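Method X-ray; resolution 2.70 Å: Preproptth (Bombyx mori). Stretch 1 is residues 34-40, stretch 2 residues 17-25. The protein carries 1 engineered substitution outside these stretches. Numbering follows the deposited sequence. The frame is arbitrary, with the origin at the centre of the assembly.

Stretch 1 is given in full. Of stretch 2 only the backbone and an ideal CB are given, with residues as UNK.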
ATOM      1  N   PHE D  34       1.703  -3.325  10.139  1.00 75.17           N
ATOM      2  CA  PHE D  34       1.043  -3.111  11.418  1.00 73.16           C
ATOM      3  C   PHE D  34      -0.255  -2.329  11.248  1.00 71.16           C
ATOM      4  O   PHE D  34      -0.249  -1.208  10.739  1.00 70.76           O
ATOM      5  CB  PHE D  34       1.975  -2.370  12.375  1.00 73.02           C
ATOM      6  CG  PHE D  34       3.288  -3.058  12.597  1.00 75.02           C
ATOM      7  CD1 PHE D  34       3.398  -4.082  13.523  1.00 75.37           C
ATOM      8  CD2 PHE D  34       4.411  -2.688  11.877  1.00 76.72           C
ATOM      9  CE1 PHE D  34       4.604  -4.718  13.733  1.00 77.31           C
ATOM     10  CE2 PHE D  34       5.621  -3.322  12.081  1.00 78.67           C
ATOM     11  CZ  PHE D  34       5.717  -4.339  13.010  1.00 78.92           C
ATOM     12  N   ILE D  35      -1.362  -2.932  11.675  1.00 56.69           N
ATOM     13  CA  ILE D  35      -2.673  -2.291  11.608  1.00 54.83           C
ATOM     14  C   ILE D  35      -3.181  -1.959  13.006  1.00 53.24           C
ATOM     15  O   ILE D  35      -3.047  -2.758  13.933  1.00 53.55           O
ATOM     16  CB  ILE D  35      -3.703  -3.190  10.874  1.00 54.97           C
ATOM     17  CG1 ILE D  35      -3.744  -2.866   9.381  1.00 55.77           C
ATOM     18  CG2 ILE D  35      -5.113  -3.024  11.446  1.00 53.08           C
ATOM     19  CD1 ILE D  35      -2.393  -2.838   8.707  1.00 57.79           C
ATOM     20  N   GLU D  36      -3.769  -0.774  13.141  1.00 51.74           N
ATOM     21  CA  GLU D  36      -4.337  -0.327  14.407  1.00 50.34           C
ATOM     22  C   GLU D  36      -5.775  -0.817  14.554  1.00 49.32           C
ATOM     23  O   GLU D  36      -6.622  -0.539  13.705  1.00 48.71           O
ATOM     24  CB  GLU D  36      -4.280   1.200  14.503  1.00 49.43           C
ATOM     25  CG  GLU D  36      -4.851   1.771  15.793  1.00 48.18           C
ATOM     26  CD  GLU D  36      -4.720   3.281  15.867  1.00 47.57           C
ATOM     27  OE1 GLU D  36      -3.945   3.855  15.075  1.00 48.33           O
ATOM     28  OE2 GLU D  36      -5.395   3.896  16.719  1.00 46.52           O
ATOM     29  N   THR D  37      -6.041  -1.550  15.634  1.00 49.32           N
ATOM     30  CA  THR D  37      -7.372  -2.093  15.898  1.00 48.64           C
ATOM     31  C   THR D  37      -7.893  -1.627  17.256  1.00 47.72           C
ATOM     32  O   THR D  37      -7.267  -1.878  18.283  1.00 48.34           O
ATOM     33  CB  THR D  37      -7.363  -3.636  15.865  1.00 49.99           C
ATOM     34  OG1 THR D  37      -6.861  -4.086  14.601  1.00 51.09           O
ATOM     35  CG2 THR D  37      -8.765  -4.196  16.080  1.00 49.48           C
ATOM     36  N   ARG D  38      -9.045  -0.959  17.249  1.00 46.41           N
ATOM     37  CA  ARG D  38      -9.654  -0.443  18.474  1.00 45.66           C
ATOM     38  C   ARG D  38     -10.878  -1.266  18.862  1.00 45.61           C
ATOM     39  O   ARG D  38     -11.985  -1.000  18.395  1.00 44.74           O
ATOM     40  CB  ARG D  38     -10.047   1.025  18.295  1.00 44.41           C
ATOM     41  CG  ARG D  38      -8.881   1.938  17.954  1.00 44.62           C
ATOM     42  CD  ARG D  38      -9.354   3.322  17.549  1.00 43.60           C
ATOM     43  NE  ARG D  38      -8.245   4.193  17.173  1.00 44.05           N
ATOM     44  CZ  ARG D  38      -8.387   5.417  16.675  1.00 43.59           C
ATOM     45  NH1 ARG D  38      -9.598   5.928  16.488  1.00 42.58           N
ATOM     46  NH2 ARG D  38      -7.317   6.132  16.360  1.00 44.29           N
ATOM     47  N   ASN D  39     -10.678  -2.252  19.731  1.00 59.67           N
ATOM     48  CA  ASN D  39     -11.762  -3.134  20.152  1.00 60.03           C
ATOM     49  C   ASN D  39     -12.487  -2.575  21.371  1.00 59.60           C
ATOM     50  O   ASN D  39     -12.158  -1.492  21.850  1.00 58.98           O
ATOM     51  CB  ASN D  39     -11.223  -4.533  20.459  1.00 61.77           C
ATOM     52  CG  ASN D  39     -10.479  -5.139  19.288  1.00 62.50           C
ATOM     53  OD1 ASN D  39      -9.287  -5.436  19.380  1.00 63.49           O
ATOM     54  ND2 ASN D  39     -11.179  -5.325  18.174  1.00 62.15           N
ATOM     55  N   CYS D  40     -13.475  -3.317  21.862  1.00100.06           N
ATOM     56  CA  CYS D  40     -14.212  -2.928  23.061  1.00 98.88           C
ATOM     57  C   CYS D  40     -13.649  -3.634  24.288  1.00 99.64           C
ATOM     58  O   CYS D  40     -14.109  -4.715  24.660  1.00 98.36           O
ATOM     59  CB  CYS D  40     -15.699  -3.250  22.912  1.00 96.01           C
ATOM     60  SG  CYS D  40     -16.570  -2.304  21.637  1.00 95.37           S
ATOM     61  N   UNK D  17     -18.437   4.026  26.188  1.00 74.42           N
ATOM     62  CA  UNK D  17     -18.022   2.640  26.339  1.00 76.47           C
ATOM     63  C   UNK D  17     -16.517   2.520  26.133  1.00 77.93           C
ATOM     64  O   UNK D  17     -15.949   3.155  25.244  1.00 77.79           O
ATOM     65  CB  UNK D  17     -18.773   1.740  25.355  1.00 76.47           C
ATOM     66  N   UNK D  18     -15.879   1.702  26.964  1.00106.19           N
ATOM     67  CA  UNK D  18     -14.435   1.522  26.906  1.00107.97           C
ATOM     68  C   UNK D  18     -13.994   0.957  25.562  1.00109.51           C
ATOM     69  O   UNK D  18     -14.674   0.111  24.980  1.00110.29           O
ATOM     70  CB  UNK D  18     -13.972   0.602  28.037  1.00107.97           C
ATOM     71  N   UNK D  19     -12.852   1.437  25.078  1.00 83.50           N
ATOM     72  CA  UNK D  19     -12.260   0.929  23.849  1.00 85.23           C
ATOM     73  C   UNK D  19     -10.778   0.650  24.079  1.00 87.49           C
ATOM     74  O   UNK D  19     -10.062   1.476  24.650  1.00 87.07           O
ATOM     75  CB  UNK D  19     -12.455   1.919  22.699  1.00 85.23           C
ATOM     76  N   UNK D  20     -10.332  -0.526  23.650  1.00 66.08           N
ATOM     77  CA  UNK D  20      -8.954  -0.958  23.858  1.00 67.20           C
ATOM     78  C   UNK D  20      -8.246  -1.135  22.518  1.00 67.13           C
ATOM     79  O   UNK D  20      -8.789  -1.735  21.587  1.00 66.99           O
ATOM     80  CB  UNK D  20      -8.913  -2.261  24.659  1.00 67.20           C
ATOM     81  N   UNK D  21      -7.029  -0.605  22.433  1.00 48.24           N
ATOM     82  CA  UNK D  21      -6.234  -0.682  21.213  1.00 48.47           C
ATOM     83  C   UNK D  21      -5.382  -1.943  21.148  1.00 50.04           C
ATOM     84  O   UNK D  21      -4.890  -2.436  22.163  1.00 51.05           O
ATOM     85  CB  UNK D  21      -5.335   0.551  21.099  1.00 48.47           C
ATOM     86  N   UNK D  22      -5.216  -2.452  19.932  1.00 65.16           N
ATOM     87  CA  UNK D  22      -4.408  -3.635  19.674  1.00 66.80           C
ATOM     88  C   UNK D  22      -3.791  -3.512  18.288  1.00 67.18           C
ATOM     89  O   UNK D  22      -4.241  -2.703  17.473  1.00 66.18           O
ATOM     90  CB  UNK D  22      -5.243  -4.912  19.792  1.00 66.80           C
ATOM     91  N   UNK D  23      -2.769  -4.318  18.024  1.00 54.06           N
ATOM     92  CA  UNK D  23      -2.071  -4.277  16.745  1.00 54.87           C
ATOM     93  C   UNK D  23      -2.304  -5.570  15.977  1.00 56.10           C
ATOM     94  O   UNK D  23      -2.253  -6.662  16.545  1.00 57.16           O
ATOM     95  CB  UNK D  23      -0.574  -4.042  16.953  1.00 54.87           C
ATOM     96  N   UNK D  24      -2.562  -5.428  14.682  1.00 69.06           N
ATOM     97  CA  UNK D  24      -2.717  -6.569  13.790  1.00 70.46           C
ATOM     98  C   UNK D  24      -1.504  -6.644  12.867  1.00 72.21           C
ATOM     99  O   UNK D  24      -1.213  -5.702  12.129  1.00 71.97           O
ATOM    100  CB  UNK D  24      -4.013  -6.465  12.983  1.00 70.46           C
ATOM    101  N   UNK D  25      -0.797  -7.769  12.924  1.00 80.71           N
ATOM    102  CA  UNK D  25       0.461  -7.931  12.203  1.00 82.69           C
ATOM    103  C   UNK D  25       0.273  -8.137  10.702  1.00 83.76           C
ATOM    104  O   UNK D  25       0.945  -7.497   9.897  1.00 84.48           O
ATOM    105  CB  UNK D  25       1.237  -9.114  12.785  1.00 82.69           C
TER

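The two stretches run antiparallel. At positions 20, 22 and 24 both N and O bond to stretch 1, whereas 19, 21 and 23 send their CA-H toward its carbonyls.

Position 17 directs its CB toward stretch 1, but nothing there lies within 5.5 Å, so the visible atoms scarcely limit the choice. It is Cys-17, covalently bonded elsewhere in the structure. Position 18, pointing sideways with its CB equally free, would accept almost any residue; Lys-18 leads its chain away.

At position 19 the extended backbone (phi/psi -132/132) favors beta-branched or aromatic residues, and the CB stands 5.1 Å from Arg-38 CB, whose aliphatic part offers a surface for packing. Tyr-19 uses it: CD2 lies 4.2 Å from Arg-38 CB, which sits at the ring edge.

At position 20, N donates to Asn-39 O (2.7 Å) and O accepts from Asn-39 N (2.7 Å). Its CB meets little but backbone, so a long polar chain is as suitable as a short one. Lys-20 leads away.

Position 21 shares a face with Glu-36 and Arg-38. Its CB is 4.9 Å from Arg-38 CG, and the carboxylate of Glu-36 already accepts from Arg-38 through OE2. An acid could address the guanidinium, a base the carboxylate, and a neutral polar chain either. Lys-21 brings NZ to 3.5 Å from Glu-36 OE2 in a salt bridge. Glu-36 OE2 is thus shared by two bases, whose ends, Lys-21 NZ and Arg-38 NH2, lie 4.3 Å apart.

Position 22 pairs with Thr-37, its N bonding to Thr-37 O (2.7 Å) and its O to Thr-37 N (2.8 Å). With the side chain of Asn-39 nearby, polar residues of several lengths would fit. In Glu-22, OE1 comes 3.2 Å from Asn-39 OD1; the amide is probably turned over in the model, leaving this contact open.

Position 23 has its CB 5.2 Å from Phe-34 CD1, inviting a branched aliphatic residue, though other apolar chains could serve. Ile-23 places CG2 3.8 Å from Phe-34 CD1, at the ring edge.

At position 24 the CB lies 3.9 Å from Ile-35 CB and 4.0 Å from Thr-37 OG1, so either an apolar chain or a polar one with an aliphatic stem would suit. Glu-24 sets OE1 3.7 Å from Ile-35 CG2, while its carboxylate is hydrogen-bonded elsewhere in the structure.

Position 25 leaves the strand (phi/psi -75/-49) with its CB pointing away, tolerating many residues. Asp-25 bends its end back, OD2 reaching 4.1 Å from Phe-34 CE1.

Stretch 2, residues 17-25: CKYKKEIED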
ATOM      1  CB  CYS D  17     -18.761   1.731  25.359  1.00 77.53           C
ATOM      2  SG  CYS D  17     -18.647  -0.006  25.831  1.00 80.12           S
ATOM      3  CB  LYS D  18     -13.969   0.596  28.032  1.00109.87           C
ATOM      4  CG  LYS D  18     -14.147   1.168  29.434  1.00108.82           C
ATOM      5  CD  LYS D  18     -13.255   2.380  29.693  1.00108.23           C
ATOM      6  CE  LYS D  18     -11.776   2.017  29.676  1.00110.78           C
ATOM      7  NZ  LYS D  18     -10.910   3.186  29.986  1.00110.53           N
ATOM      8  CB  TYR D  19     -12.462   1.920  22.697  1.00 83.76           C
ATOM      9  CG  TYR D  19     -11.535   3.112  22.729  1.00 83.07           C
ATOM     10  CD1 TYR D  19     -11.662   4.091  23.706  1.00 81.40           C
ATOM     11  CD2 TYR D  19     -10.535   3.261  21.778  1.00 84.31           C
ATOM     12  CE1 TYR D  19     -10.814   5.182  23.737  1.00 81.09           C
ATOM     13  CE2 TYR D  19      -9.684   4.348  21.800  1.00 83.90           C
ATOM     14  CZ  TYR D  19      -9.828   5.305  22.781  1.00 82.35           C
ATOM     15  OH  TYR D  19      -8.982   6.391  22.806  1.00 82.25           O
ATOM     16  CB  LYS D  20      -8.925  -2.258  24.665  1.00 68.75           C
ATOM     17  CG  LYS D  20      -7.535  -2.710  25.086  1.00 70.11           C
ATOM     18  CD  LYS D  20      -7.551  -4.125  25.655  1.00 71.82           C
ATOM     19  CE  LYS D  20      -8.386  -4.206  26.928  1.00 72.41           C
ATOM     20  NZ  LYS D  20      -8.386  -5.571  27.523  1.00 74.37           N
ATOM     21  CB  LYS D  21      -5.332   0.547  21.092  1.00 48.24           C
ATOM     22  CG  LYS D  21      -6.054   1.793  20.614  1.00 46.88           C
ATOM     23  CD  LYS D  21      -5.109   2.972  20.499  1.00 46.98           C
ATOM     24  CE  LYS D  21      -5.833   4.230  20.044  1.00 45.84           C
ATOM     25  NZ  LYS D  21      -4.905   5.382  19.867  1.00 46.18           N
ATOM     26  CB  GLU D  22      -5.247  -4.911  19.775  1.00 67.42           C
ATOM     27  CG  GLU D  22      -5.837  -5.160  21.154  1.00 67.50           C
ATOM     28  CD  GLU D  22      -6.576  -6.482  21.240  1.00 68.49           C
ATOM     29  OE1 GLU D  22      -6.740  -7.144  20.195  1.00 68.92           O
ATOM     30  OE2 GLU D  22      -6.992  -6.858  22.357  1.00 69.04           O
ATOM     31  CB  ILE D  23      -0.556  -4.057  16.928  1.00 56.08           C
ATOM     32  CG1 ILE D  23      -0.306  -2.761  17.706  1.00 55.04           C
ATOM     33  CG2 ILE D  23       0.145  -4.024  15.568  1.00 57.20           C
ATOM     34  CD1 ILE D  23       1.151  -2.490  18.023  1.00 56.24           C
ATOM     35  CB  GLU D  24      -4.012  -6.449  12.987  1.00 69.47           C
ATOM     36  CG  GLU D  24      -4.422  -7.722  12.267  1.00 70.87           C
ATOM     37  CD  GLU D  24      -5.732  -7.568  11.519  1.00 69.91           C
ATOM     38  OE1 GLU D  24      -6.370  -6.501  11.646  1.00 68.08           O
ATOM     39  OE2 GLU D  24      -6.124  -8.514  10.803  1.00 71.09           O
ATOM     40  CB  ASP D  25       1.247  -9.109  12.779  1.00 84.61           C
ATOM     41  CG  ASP D  25       2.691  -9.122  12.323  1.00 86.59           C
ATOM     42  OD1 ASP D  25       2.967  -9.666  11.233  1.00 88.38           O
ATOM     43  OD2 ASP D  25       3.554  -8.586  13.052  1.00 86.52           O
TER
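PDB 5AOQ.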